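Local coordinates for nicotinamide-nucleotide adenylyltransferase NadR family / Ribosylnicotinamide kinase (Lactococcus lactis subsp. cremoris, PDB 6GYF), which probably couples two steps of NAD biosynthesis, phosphorylating nicotinamide riboside to NMN and adenylylating NMN to NAD, at residues A[57-62]-A[177-182]; A[184-189]-A[292-297]; A[212-217]-A[309-314]. All coordinates share one frame; numbering follows the deposited sequence.

Contact 1. Residues A[57-62]-A[177-182]; sequences AQIGLP and RHFSKV. With NMN (beta-nicotinamide ribose monophosphate), chain C.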
loop_
_atom_site.group_PDB
_atom_site.type_symbol
_atom_site.label_atom_id
_atom_site.label_comp_id
_atom_site.label_asym_id
_atom_site.label_seq_id
_atom_site.Cartn_x
_atom_site.Cartn_y
_atom_site.Cartn_z
ATOM N N ALA A 57 6.360 -11.071 7.002
ATOM C CA ALA A 57 4.974 -11.528 6.939
ATOM C C ALA A 57 4.124 -10.866 8.005
ATOM O O ALA A 57 2.913 -10.694 7.817
ATOM C CB ALA A 57 4.910 -13.042 7.090
ATOM N N GLN A 58 4.742 -10.479 9.119
ATOM C CA GLN A 58 4.017 -9.856 10.215
ATOM C C GLN A 58 3.634 -8.408 9.941
ATOM O O GLN A 58 2.851 -7.843 10.710
ATOM C CB GLN A 58 4.838 -9.960 11.488
ATOM C CG GLN A 58 4.984 -11.389 11.936
ATOM C CD GLN A 58 5.963 -11.533 13.062
ATOM O OE1 GLN A 58 6.792 -10.650 13.303
ATOM N NE2 GLN A 58 5.883 -12.653 13.764
ATOM N N ILE A 59 4.180 -7.780 8.907
ATOM C CA ILE A 59 3.724 -6.461 8.510
ATOM C C ILE A 59 2.978 -6.528 7.184
ATOM O O ILE A 59 2.785 -5.497 6.534
ATOM C CB ILE A 59 4.876 -5.454 8.410
ATOM C CG1 ILE A 59 5.920 -5.960 7.420
ATOM C CG2 ILE A 59 5.476 -5.194 9.769
ATOM C CD1 ILE A 59 6.634 -4.841 6.718
ATOM N N GLY A 60 2.550 -7.724 6.779
ATOM C CA GLY A 60 1.772 -7.880 5.567
ATOM C C GLY A 60 2.560 -8.013 4.281
ATOM O O GLY A 60 2.017 -7.722 3.211
ATOM N N LEU A 61 3.817 -8.446 4.346
ATOM C CA LEU A 61 4.639 -8.716 3.164
ATOM C C LEU A 61 5.159 -10.144 3.254
ATOM O O LEU A 61 6.355 -10.379 3.482
ATOM C CB LEU A 61 5.800 -7.728 3.035
ATOM C CG LEU A 61 5.541 -6.260 2.722
ATOM C CD1 LEU A 61 6.870 -5.592 2.519
ATOM C CD2 LEU A 61 4.718 -6.116 1.470
ATOM N N PRO A 62 4.283 -11.130 3.103
ATOM C CA PRO A 62 4.755 -12.513 3.061
ATOM C C PRO A 62 5.717 -12.706 1.902
ATOM O O PRO A 62 5.893 -11.846 1.037
ATOM C CB PRO A 62 3.474 -13.327 2.875
ATOM C CG PRO A 62 2.483 -12.365 2.342
ATOM C CD PRO A 62 2.823 -11.047 2.942
ATOM N N ARG A 177 3.346 1.177 -2.284
ATOM C CA ARG A 177 1.933 0.830 -2.378
ATOM C C ARG A 177 1.401 0.363 -1.025
ATOM O O ARG A 177 0.311 0.765 -0.609
ATOM C CB ARG A 177 1.771 -0.234 -3.481
ATOM C CG ARG A 177 0.454 -1.032 -3.522
ATOM C CD ARG A 177 0.435 -2.145 -4.648
ATOM N NE ARG A 177 -0.056 -3.467 -4.188
ATOM C CZ ARG A 177 -0.399 -4.493 -4.980
ATOM N NH1 ARG A 177 -0.331 -4.380 -6.302
ATOM N NH2 ARG A 177 -0.815 -5.644 -4.450
ATOM N N HIS A 178 2.211 -0.422 -0.304
ATOM C CA HIS A 178 1.843 -1.103 0.937
ATOM C C HIS A 178 2.026 -0.283 2.210
ATOM O O HIS A 178 1.314 -0.527 3.193
ATOM C CB HIS A 178 2.676 -2.379 1.080
ATOM C CG HIS A 178 2.433 -3.129 2.350
ATOM N ND1 HIS A 178 1.350 -3.962 2.528
ATOM C CD2 HIS A 178 3.143 -3.188 3.498
ATOM C CE1 HIS A 178 1.396 -4.494 3.734
ATOM N NE2 HIS A 178 2.472 -4.038 4.345
ATOM N N PHE A 179 2.958 0.668 2.238
ATOM C CA PHE A 179 3.315 1.356 3.477
ATOM C C PHE A 179 2.628 2.705 3.638
ATOM O O PHE A 179 2.927 3.428 4.598
ATOM C CB PHE A 179 4.834 1.550 3.560
ATOM C CG PHE A 179 5.610 0.277 3.767
ATOM C CD1 PHE A 179 5.669 -0.321 5.010
ATOM C CD2 PHE A 179 6.288 -0.315 2.713
ATOM C CE1 PHE A 179 6.384 -1.489 5.196
ATOM C CE2 PHE A 179 6.997 -1.477 2.892
ATOM C CZ PHE A 179 7.048 -2.067 4.134
ATOM N N SER A 180 1.739 3.075 2.719
ATOM C CA SER A 180 1.115 4.387 2.775
ATOM C C SER A 180 0.074 4.466 3.892
ATOM O O SER A 180 -0.780 3.580 4.034
ATOM C CB SER A 180 0.478 4.721 1.429
ATOM O OG SER A 180 -0.024 6.053 1.431
ATOM N N LYS A 181 0.154 5.538 4.682
ATOM C CA LYS A 181 -0.961 5.914 5.533
ATOM C C LYS A 181 -2.124 6.408 4.669
ATOM O O LYS A 181 -1.936 7.037 3.622
ATOM C CB LYS A 181 -0.541 7.007 6.511
ATOM C CG LYS A 181 0.405 6.535 7.560
ATOM C CD LYS A 181 -0.331 5.906 8.706
ATOM C CE LYS A 181 0.646 5.476 9.774
ATOM N NZ LYS A 181 1.584 4.511 9.129
ATOM N N VAL A 182 -3.340 6.137 5.128
ATOM C CA VAL A 182 -4.545 6.453 4.377
ATOM C C VAL A 182 -5.512 7.191 5.299
ATOM O O VAL A 182 -5.914 6.665 6.340
ATOM C CB VAL A 182 -5.214 5.193 3.802
ATOM C CG1 VAL A 182 -6.569 5.554 3.229
ATOM C CG2 VAL A 182 -4.324 4.513 2.756
HETATM O O3P NMN C . -2.532 -5.990 0.251
HETATM P P NMN C . -1.764 -4.693 0.344
HETATM O O1P NMN C . -0.275 -4.835 0.134
HETATM O O2P NMN C . -2.150 -3.823 1.515
HETATM O O5R NMN C . -2.260 -3.857 -0.940
HETATM C C5R NMN C . -3.343 -2.937 -0.829
HETATM C C4R NMN C . -3.800 -2.518 -2.221
HETATM O O4R NMN C . -5.146 -2.038 -2.161
HETATM C C3R NMN C . -2.929 -1.398 -2.772
HETATM O O3R NMN C . -2.335 -1.817 -4.008
HETATM C C2R NMN C . -3.846 -0.194 -2.939
HETATM O O2R NMN C . -3.866 0.309 -4.282
HETATM C C1R NMN C . -5.238 -0.663 -2.543
HETATM N N1 NMN C . -5.723 0.131 -1.412
HETATM C C2 NMN C . -6.856 0.834 -1.534
HETATM C C3 NMN C . -7.337 1.594 -0.475
HETATM C C7 NMN C . -8.606 2.378 -0.624
HETATM O O7 NMN C . -9.071 2.955 0.345
HETATM N N7 NMN C . -9.197 2.424 -1.817
HETATM C C4 NMN C . -6.635 1.623 0.721
HETATM C C5 NMN C . -5.463 0.885 0.823
HETATM C C6 NMN C . -5.027 0.141 -0.267
#
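His178 joins 177-182 to the loop 57-62 through NE2, while its ND1 holds the ligand. Its CG lies anti to the backbone N (chi1 177°), which swings the imidazole off the end of helix 173-179 and in between the loop and the ligand. His178 NE2 donates to Ile59 O at 2.6 Å; the carbonyl oxygen lies near the ring plane, and the nitrogen in turn lies in the carbonyl plane. His178 ND1 donates to NMN O1P, a phosphate oxygen, at 3.0 Å with a fairly straight bond (160°). Over one face sits Leu61, whose CD2 makes a CH-pi contact 3.9 Å from the centroid of the His178 ring. Next in sequence, Phe179 extends the apolar side of the joint. Its ring receives Ile59 CD1 at the edge, 3.7 Å from Phe179 CE1, while Leu61 CD1 approaches Phe179 CZ obliquely at 3.9 Å. The chain then enters strand 181-186, an inner strand of the four-stranded parallel sheet, whereas 57-62 follows strand 43-50 of the five-stranded one; the contact thus spans the two sheet-bearing halves of the protein. Lys65 and Ser244 also bind NMN. With both nitrogens acting as donors and a methyl over one face, His178 is restrained in rotation, and the chemistry ties phosphate recognition to the position of a loop in the other half.

Contact 2. Residues A[184-189]-A[292-297]; sequences TVMGSA and ERMDLI. With NMN (beta-nicotinamide ribose monophosphate), chain C.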
loop_
_atom_site.group_PDB
_atom_site.type_symbol
_atom_site.label_atom_id
_atom_site.label_comp_id
_atom_site.label_asym_id
_atom_site.label_seq_id
_atom_site.Cartn_x
_atom_site.Cartn_y
_atom_site.Cartn_z
ATOM N N THR A 184 -9.318 8.836 5.134
ATOM C CA THR A 184 -10.531 8.864 4.334
ATOM C C THR A 184 -11.515 9.837 4.964
ATOM O O THR A 184 -11.751 9.782 6.173
ATOM C CB THR A 184 -11.154 7.473 4.227
ATOM O OG1 THR A 184 -10.255 6.596 3.540
ATOM C CG2 THR A 184 -12.488 7.531 3.505
ATOM N N VAL A 185 -12.068 10.739 4.156
ATOM C CA VAL A 185 -13.066 11.690 4.631
ATOM C C VAL A 185 -14.445 11.189 4.218
ATOM O O VAL A 185 -14.651 10.796 3.060
ATOM C CB VAL A 185 -12.784 13.090 4.077
ATOM C CG1 VAL A 185 -13.856 14.064 4.535
ATOM C CG2 VAL A 185 -11.399 13.507 4.502
ATOM N N MET A 186 -15.390 11.192 5.157
ATOM C CA MET A 186 -16.709 10.607 4.933
ATOM C C MET A 186 -17.791 11.576 5.383
ATOM O O MET A 186 -17.629 12.280 6.386
ATOM C CB MET A 186 -16.883 9.271 5.686
ATOM C CG MET A 186 -15.860 8.186 5.338
ATOM S SD MET A 186 -16.362 6.600 6.042
ATOM C CE MET A 186 -14.904 5.588 5.748
ATOM N N GLY A 187 -18.881 11.624 4.630
ATOM C CA GLY A 187 -20.020 12.443 4.996
ATOM C C GLY A 187 -20.926 12.687 3.817
ATOM O O GLY A 187 -20.548 12.507 2.657
ATOM N N SER A 188 -22.157 13.097 4.127
ATOM C CA SER A 188 -23.106 13.415 3.072
ATOM C C SER A 188 -22.587 14.594 2.271
ATOM O O SER A 188 -21.719 15.344 2.717
ATOM C CB SER A 188 -24.477 13.749 3.638
ATOM O OG SER A 188 -24.369 14.896 4.439
ATOM N N ALA A 189 -23.144 14.764 1.079
ATOM C CA ALA A 189 -22.686 15.826 0.196
ATOM C C ALA A 189 -23.147 17.200 0.683
ATOM O O ALA A 189 -24.021 17.343 1.554
ATOM C CB ALA A 189 -23.157 15.585 -1.232
ATOM N N GLU A 292 -9.890 -2.255 1.576
ATOM C CA GLU A 292 -9.629 -0.849 1.875
ATOM C C GLU A 292 -8.817 -0.751 3.160
ATOM O O GLU A 292 -9.294 -1.111 4.242
ATOM C CB GLU A 292 -10.921 -0.047 2.007
ATOM C CG GLU A 292 -11.676 0.220 0.720
ATOM C CD GLU A 292 -12.812 1.198 0.959
ATOM O OE1 GLU A 292 -12.905 1.680 2.112
ATOM O OE2 GLU A 292 -13.615 1.461 0.031
ATOM N N ARG A 293 -7.597 -0.256 3.035
ATOM C CA ARG A 293 -6.739 0.012 4.175
ATOM C C ARG A 293 -6.939 1.471 4.562
ATOM O O ARG A 293 -6.584 2.371 3.796
ATOM C CB ARG A 293 -5.283 -0.280 3.805
ATOM C CG ARG A 293 -4.377 -0.883 4.866
ATOM C CD ARG A 293 -3.240 0.090 5.302
ATOM N NE ARG A 293 -2.520 0.866 4.262
ATOM C CZ ARG A 293 -1.960 0.388 3.137
ATOM N NH1 ARG A 293 -2.045 -0.906 2.803
ATOM N NH2 ARG A 293 -1.315 1.225 2.320
ATOM N N MET A 294 -7.513 1.712 5.740
ATOM C CA MET A 294 -7.700 3.060 6.261
ATOM C C MET A 294 -7.031 3.167 7.625
ATOM O O MET A 294 -7.185 2.282 8.471
ATOM C CB MET A 294 -9.183 3.411 6.363
ATOM C CG MET A 294 -9.878 3.420 5.017
ATOM S SD MET A 294 -11.640 3.759 5.084
ATOM C CE MET A 294 -12.268 2.321 5.952
ATOM N N ASP A 295 -6.283 4.244 7.833
ATOM C CA ASP A 295 -5.620 4.489 9.104
ATOM C C ASP A 295 -6.357 5.519 9.949
ATOM O O ASP A 295 -6.420 5.379 11.173
ATOM C CB ASP A 295 -4.167 4.938 8.868
ATOM C CG ASP A 295 -3.279 3.813 8.337
ATOM O OD1 ASP A 295 -2.916 2.901 9.121
ATOM O OD2 ASP A 295 -2.948 3.820 7.135
ATOM N N LEU A 296 -6.983 6.502 9.311
ATOM C CA LEU A 296 -7.768 7.527 9.976
ATOM C C LEU A 296 -8.984 7.823 9.120
ATOM O O LEU A 296 -8.863 8.026 7.908
ATOM C CB LEU A 296 -6.947 8.801 10.189
ATOM C CG LEU A 296 -7.718 10.090 10.476
ATOM C CD1 LEU A 296 -8.477 10.049 11.827
ATOM C CD2 LEU A 296 -6.741 11.255 10.409
ATOM N N ILE A 297 -10.144 7.861 9.757
ATOM C CA ILE A 297 -11.405 8.152 9.101
ATOM C C ILE A 297 -11.926 9.449 9.688
ATOM O O ILE A 297 -12.258 9.505 10.882
ATOM C CB ILE A 297 -12.418 7.023 9.300
ATOM C CG1 ILE A 297 -11.907 5.734 8.660
ATOM C CG2 ILE A 297 -13.762 7.439 8.749
ATOM C CD1 ILE A 297 -12.727 4.503 9.023
HETATM O O3P NMN C . -2.532 -5.990 0.251
HETATM P P NMN C . -1.764 -4.693 0.344
HETATM O O1P NMN C . -0.275 -4.835 0.134
HETATM O O2P NMN C . -2.150 -3.823 1.515
HETATM O O5R NMN C . -2.260 -3.857 -0.940
HETATM C C5R NMN C . -3.343 -2.937 -0.829
HETATM C C4R NMN C . -3.800 -2.518 -2.221
HETATM O O4R NMN C . -5.146 -2.038 -2.161
HETATM C C3R NMN C . -2.929 -1.398 -2.772
HETATM O O3R NMN C . -2.335 -1.817 -4.008
HETATM C C2R NMN C . -3.846 -0.194 -2.939
HETATM O O2R NMN C . -3.866 0.309 -4.282
HETATM C C1R NMN C . -5.238 -0.663 -2.543
HETATM N N1 NMN C . -5.723 0.131 -1.412
HETATM C C2 NMN C . -6.856 0.834 -1.534
HETATM C C3 NMN C . -7.337 1.594 -0.475
HETATM C C7 NMN C . -8.606 2.378 -0.624
HETATM O O7 NMN C . -9.071 2.955 0.345
HETATM N N7 NMN C . -9.197 2.424 -1.817
HETATM C C4 NMN C . -6.635 1.623 0.721
HETATM C C5 NMN C . -5.463 0.885 0.823
HETATM C C6 NMN C . -5.027 0.141 -0.267
#
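Thr184 and Ile297 form a parallel bridge between neighbouring strands, 181-186 and 296-299, in the central sheet of a P-loop NTPase-type fold. Thr184 N donates to Leu296 O at 2.9 Å in a nearly straight bond (162°), and Ile297 CA adds a CH contact to Thr184 O at 3.4 Å. The side chains of Thr184 and Ile297 leave the sheet on the same face, where two methionines complete a small buried cluster. Thr184 holds OG1 beside its own backbone N (chi1 -63°), a setting that turns the hydroxyl to Met294 SD, 3.5 Å away. Met186 behaves as a long, straight probe, carrying CE to 3.7 Å from Ile297 CG2 and 3.8 Å from Met294 SD. Met294, by contrast, bends at its last torsion (chi3 -66°), and the two thioether ends meet tip to tip. Ile297 offers CG2 as the surface on which the Met186 end rests. Leu327 and Leu331 of helix 320-333 pack on Met186 as well, linking the cluster to the helical layer over this face. Past Met186 the chain continues, extended, through Gly187 into what is probably the Walker A loop. At the opposite end of the contact, Arg293 borders NMN instead: C5 of the nicotinamide lies over one face of its guanidinium, and Arg293 NH1 comes within 3.2 Å of the NMN phosphate oxygen O2P.

Contact 3. Residues A[212-217]-A[309-314]; sequences YAREYE and DGFRHM. With SO4 (sulfate ion), chain E.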
loop_
_atom_site.group_PDB
_atom_site.type_symbol
_atom_site.label_atom_id
_atom_site.label_comp_id
_atom_site.label_asym_id
_atom_site.label_seq_id
_atom_site.Cartn_x
_atom_site.Cartn_y
_atom_site.Cartn_z
ATOM N N TYR A 212 -16.002 10.248 -6.568
ATOM C CA TYR A 212 -16.257 9.708 -7.894
ATOM C C TYR A 212 -17.714 9.897 -8.286
ATOM O O TYR A 212 -18.009 10.164 -9.457
ATOM C CB TYR A 212 -15.883 8.229 -7.944
ATOM C CG TYR A 212 -16.038 7.516 -9.299
ATOM C CD1 TYR A 212 -15.024 7.552 -10.245
ATOM C CD2 TYR A 212 -17.194 6.786 -9.614
ATOM C CE1 TYR A 212 -15.149 6.888 -11.458
ATOM C CE2 TYR A 212 -17.329 6.131 -10.831
ATOM C CZ TYR A 212 -16.301 6.187 -11.748
ATOM O OH TYR A 212 -16.401 5.543 -12.959
ATOM N N ALA A 213 -18.627 9.799 -7.317
ATOM C CA ALA A 213 -20.039 9.973 -7.630
ATOM C C ALA A 213 -20.281 11.328 -8.269
ATOM O O ALA A 213 -21.110 11.443 -9.179
ATOM C CB ALA A 213 -20.903 9.801 -6.382
ATOM N N ARG A 214 -19.575 12.368 -7.800
ATOM C CA ARG A 214 -19.645 13.656 -8.481
ATOM C C ARG A 214 -19.287 13.509 -9.957
ATOM O O ARG A 214 -20.055 13.924 -10.828
ATOM C CB ARG A 214 -18.729 14.669 -7.808
ATOM C CG ARG A 214 -18.877 16.102 -8.315
ATOM C CD ARG A 214 -18.434 17.096 -7.236
ATOM N NE ARG A 214 -18.924 16.674 -5.915
ATOM C CZ ARG A 214 -18.742 17.340 -4.774
ATOM N NH1 ARG A 214 -19.231 16.848 -3.640
ATOM N NH2 ARG A 214 -18.068 18.485 -4.759
ATOM N N GLU A 215 -18.152 12.868 -10.260
ATOM C CA GLU A 215 -17.689 12.798 -11.641
ATOM C C GLU A 215 -18.568 11.881 -12.470
ATOM O O GLU A 215 -18.841 12.157 -13.649
ATOM C CB GLU A 215 -16.235 12.341 -11.691
ATOM C CG GLU A 215 -15.351 13.156 -10.762
ATOM C CD GLU A 215 -13.888 12.773 -10.823
ATOM O OE1 GLU A 215 -13.579 11.609 -11.176
ATOM O OE2 GLU A 215 -13.052 13.661 -10.528
ATOM N N TYR A 216 -19.029 10.791 -11.867
ATOM C CA TYR A 216 -19.958 9.911 -12.557
ATOM C C TYR A 216 -21.218 10.675 -12.956
ATOM O O TYR A 216 -21.646 10.627 -14.110
ATOM C CB TYR A 216 -20.277 8.717 -11.664
ATOM C CG TYR A 216 -21.063 7.602 -12.315
ATOM C CD1 TYR A 216 -20.423 6.595 -13.018
ATOM C CD2 TYR A 216 -22.444 7.527 -12.175
ATOM C CE1 TYR A 216 -21.142 5.548 -13.598
ATOM C CE2 TYR A 216 -23.170 6.487 -12.754
ATOM C CZ TYR A 216 -22.511 5.504 -13.467
ATOM O OH TYR A 216 -23.213 4.465 -14.041
ATOM N N GLU A 217 -21.797 11.422 -12.014
ATOM C CA GLU A 217 -23.047 12.119 -12.274
ATOM C C GLU A 217 -22.882 13.242 -13.271
ATOM O O GLU A 217 -23.855 13.596 -13.944
ATOM C CB GLU A 217 -23.646 12.628 -10.972
ATOM C CG GLU A 217 -24.162 11.493 -10.110
ATOM C CD GLU A 217 -24.959 11.971 -8.924
ATOM O OE1 GLU A 217 -24.883 13.172 -8.581
ATOM O OE2 GLU A 217 -25.687 11.140 -8.352
ATOM N N ASP A 309 -19.719 23.450 -2.524
ATOM C CA ASP A 309 -18.546 23.957 -3.228
ATOM C C ASP A 309 -18.883 24.364 -4.660
ATOM O O ASP A 309 -18.110 25.101 -5.282
ATOM C CB ASP A 309 -17.416 22.923 -3.204
ATOM C CG ASP A 309 -17.869 21.546 -3.643
ATOM O OD1 ASP A 309 -19.084 21.350 -3.850
ATOM O OD2 ASP A 309 -17.005 20.660 -3.782
ATOM N N GLY A 310 -20.034 23.928 -5.178
ATOM C CA GLY A 310 -20.490 24.246 -6.517
ATOM C C GLY A 310 -21.542 23.264 -6.996
ATOM O O GLY A 310 -22.688 23.646 -7.256
ATOM N N PHE A 311 -21.150 21.991 -7.102
ATOM C CA PHE A 311 -22.065 20.923 -7.493
ATOM C C PHE A 311 -23.005 20.564 -6.341
ATOM O O PHE A 311 -22.586 20.432 -5.186
ATOM C CB PHE A 311 -21.258 19.696 -7.945
ATOM C CG PHE A 311 -22.094 18.563 -8.503
ATOM C CD1 PHE A 311 -22.907 18.746 -9.613
ATOM C CD2 PHE A 311 -22.057 17.307 -7.909
ATOM C CE1 PHE A 311 -23.666 17.696 -10.112
ATOM C CE2 PHE A 311 -22.808 16.256 -8.407
ATOM C CZ PHE A 311 -23.614 16.452 -9.506
ATOM N N ARG A 312 -24.285 20.376 -6.680
ATOM C CA ARG A 312 -25.356 20.085 -5.729
ATOM C C ARG A 312 -25.826 18.648 -5.935
ATOM O O ARG A 312 -26.457 18.335 -6.950
ATOM C CB ARG A 312 -26.543 21.034 -5.902
ATOM C CG ARG A 312 -26.847 21.968 -4.734
ATOM C CD ARG A 312 -27.981 22.928 -5.102
ATOM N NE ARG A 312 -29.273 22.370 -4.683
ATOM C CZ ARG A 312 -30.026 21.539 -5.407
ATOM N NH1 ARG A 312 -29.641 21.158 -6.619
ATOM N NH2 ARG A 312 -31.175 21.086 -4.916
ATOM N N HIS A 313 -25.513 17.778 -4.987
ATOM C CA HIS A 313 -26.213 16.501 -4.884
ATOM C C HIS A 313 -27.654 16.799 -4.469
ATOM O O HIS A 313 -27.928 17.065 -3.297
ATOM C CB HIS A 313 -25.524 15.590 -3.874
ATOM C CG HIS A 313 -24.293 14.902 -4.388
ATOM N ND1 HIS A 313 -24.306 13.607 -4.857
ATOM C CD2 HIS A 313 -23.005 15.319 -4.478
ATOM C CE1 HIS A 313 -23.084 13.257 -5.218
ATOM N NE2 HIS A 313 -22.275 14.276 -4.997
ATOM N N MET A 314 -28.582 16.772 -5.437
ATOM C CA MET A 314 -29.947 17.243 -5.195
ATOM C C MET A 314 -30.606 16.553 -4.002
ATOM O O MET A 314 -31.231 17.212 -3.162
ATOM C CB MET A 314 -30.805 17.011 -6.441
ATOM C CG MET A 314 -30.858 18.141 -7.436
ATOM S SD MET A 314 -32.537 18.259 -8.120
ATOM C CE MET A 314 -32.835 16.571 -8.656
HETATM S S SO4 E . -19.059 18.399 -0.280
HETATM O O1 SO4 E . -18.850 19.792 -0.703
HETATM O O2 SO4 E . -20.064 17.739 -1.110
HETATM O O3 SO4 E . -17.817 17.635 -0.399
HETATM O O4 SO4 E . -19.541 18.374 1.094
#
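Arg214 reaches out from helix 212-220 to meet Asp309 and Phe311 of the 309-314 loop, and its two halves do different work. The aliphatic part slides past the Phe311 ring in the opposite direction, with Arg214 CG 3.4 Å from Phe311 CD2 in an oblique approach. The chain then bends at chi3 (-42°), setting the guanidinium where its edge serves two anions. Arg214 NH2 forms a salt bridge with Asp309 OD2 at 2.6 Å. OD2 meets the guanidinium at its edge, with the two planes turned 80° apart; the hydrogen bond in the bridge is bent and weak, and Asp309 itself is poorly ordered. Arg214 NH1 donates to O2 of a sulfate at 2.8 Å and also pairs with Glu211. With a leucine in place of Arg214, Asp309 would probably lose its charged mate and the sulfate one of its donors. Farther along the helix, Glu217 crosses Phe311 at about a right angle, bringing OE1 to the ring edge, 3.6 Å from Phe311 CZ, with carboxylate and ring planes 74° apart. Phe311 in turn lays its CE2 over one face of the His313 ring, 3.9 Å above the plane and toward the rim. The polar end of His313 is engaged by Asp224, and its ring lies nearly parallel to that of Trp316. Around the sulfate gather the backbone amides of Ser190, Thr191, Gly192 and Thr194 together with Lys193 NZ, an anion nest typical of a Walker A loop, in which the sulfate probably occupies a nucleotide phosphate position.

Contacts 1 and 2 are successive along the chain, the first running into strand 181-186, used by the second. Both touch NMN: contact 1 grips the phosphate, contact 2 places the Arg293 guanidinium face against the nicotinamide and its edge toward the phosphate. Their centres are about 19 Å apart, yet Asp295 N probably bonds to Val182 O (2.9 Å) and Arg293 NH2 to Ser180 O (3.0 Å). Contact 3, beyond the strand's other end and centred about 18 Å from contact 2, meets it where Ala189 CB packs on His313 CD2 at 3.3 Å. Contacts 1 and 3 stay about 14 Å apart at their nearest atoms. The strand thus runs between an NMN site and a probable phosphate site.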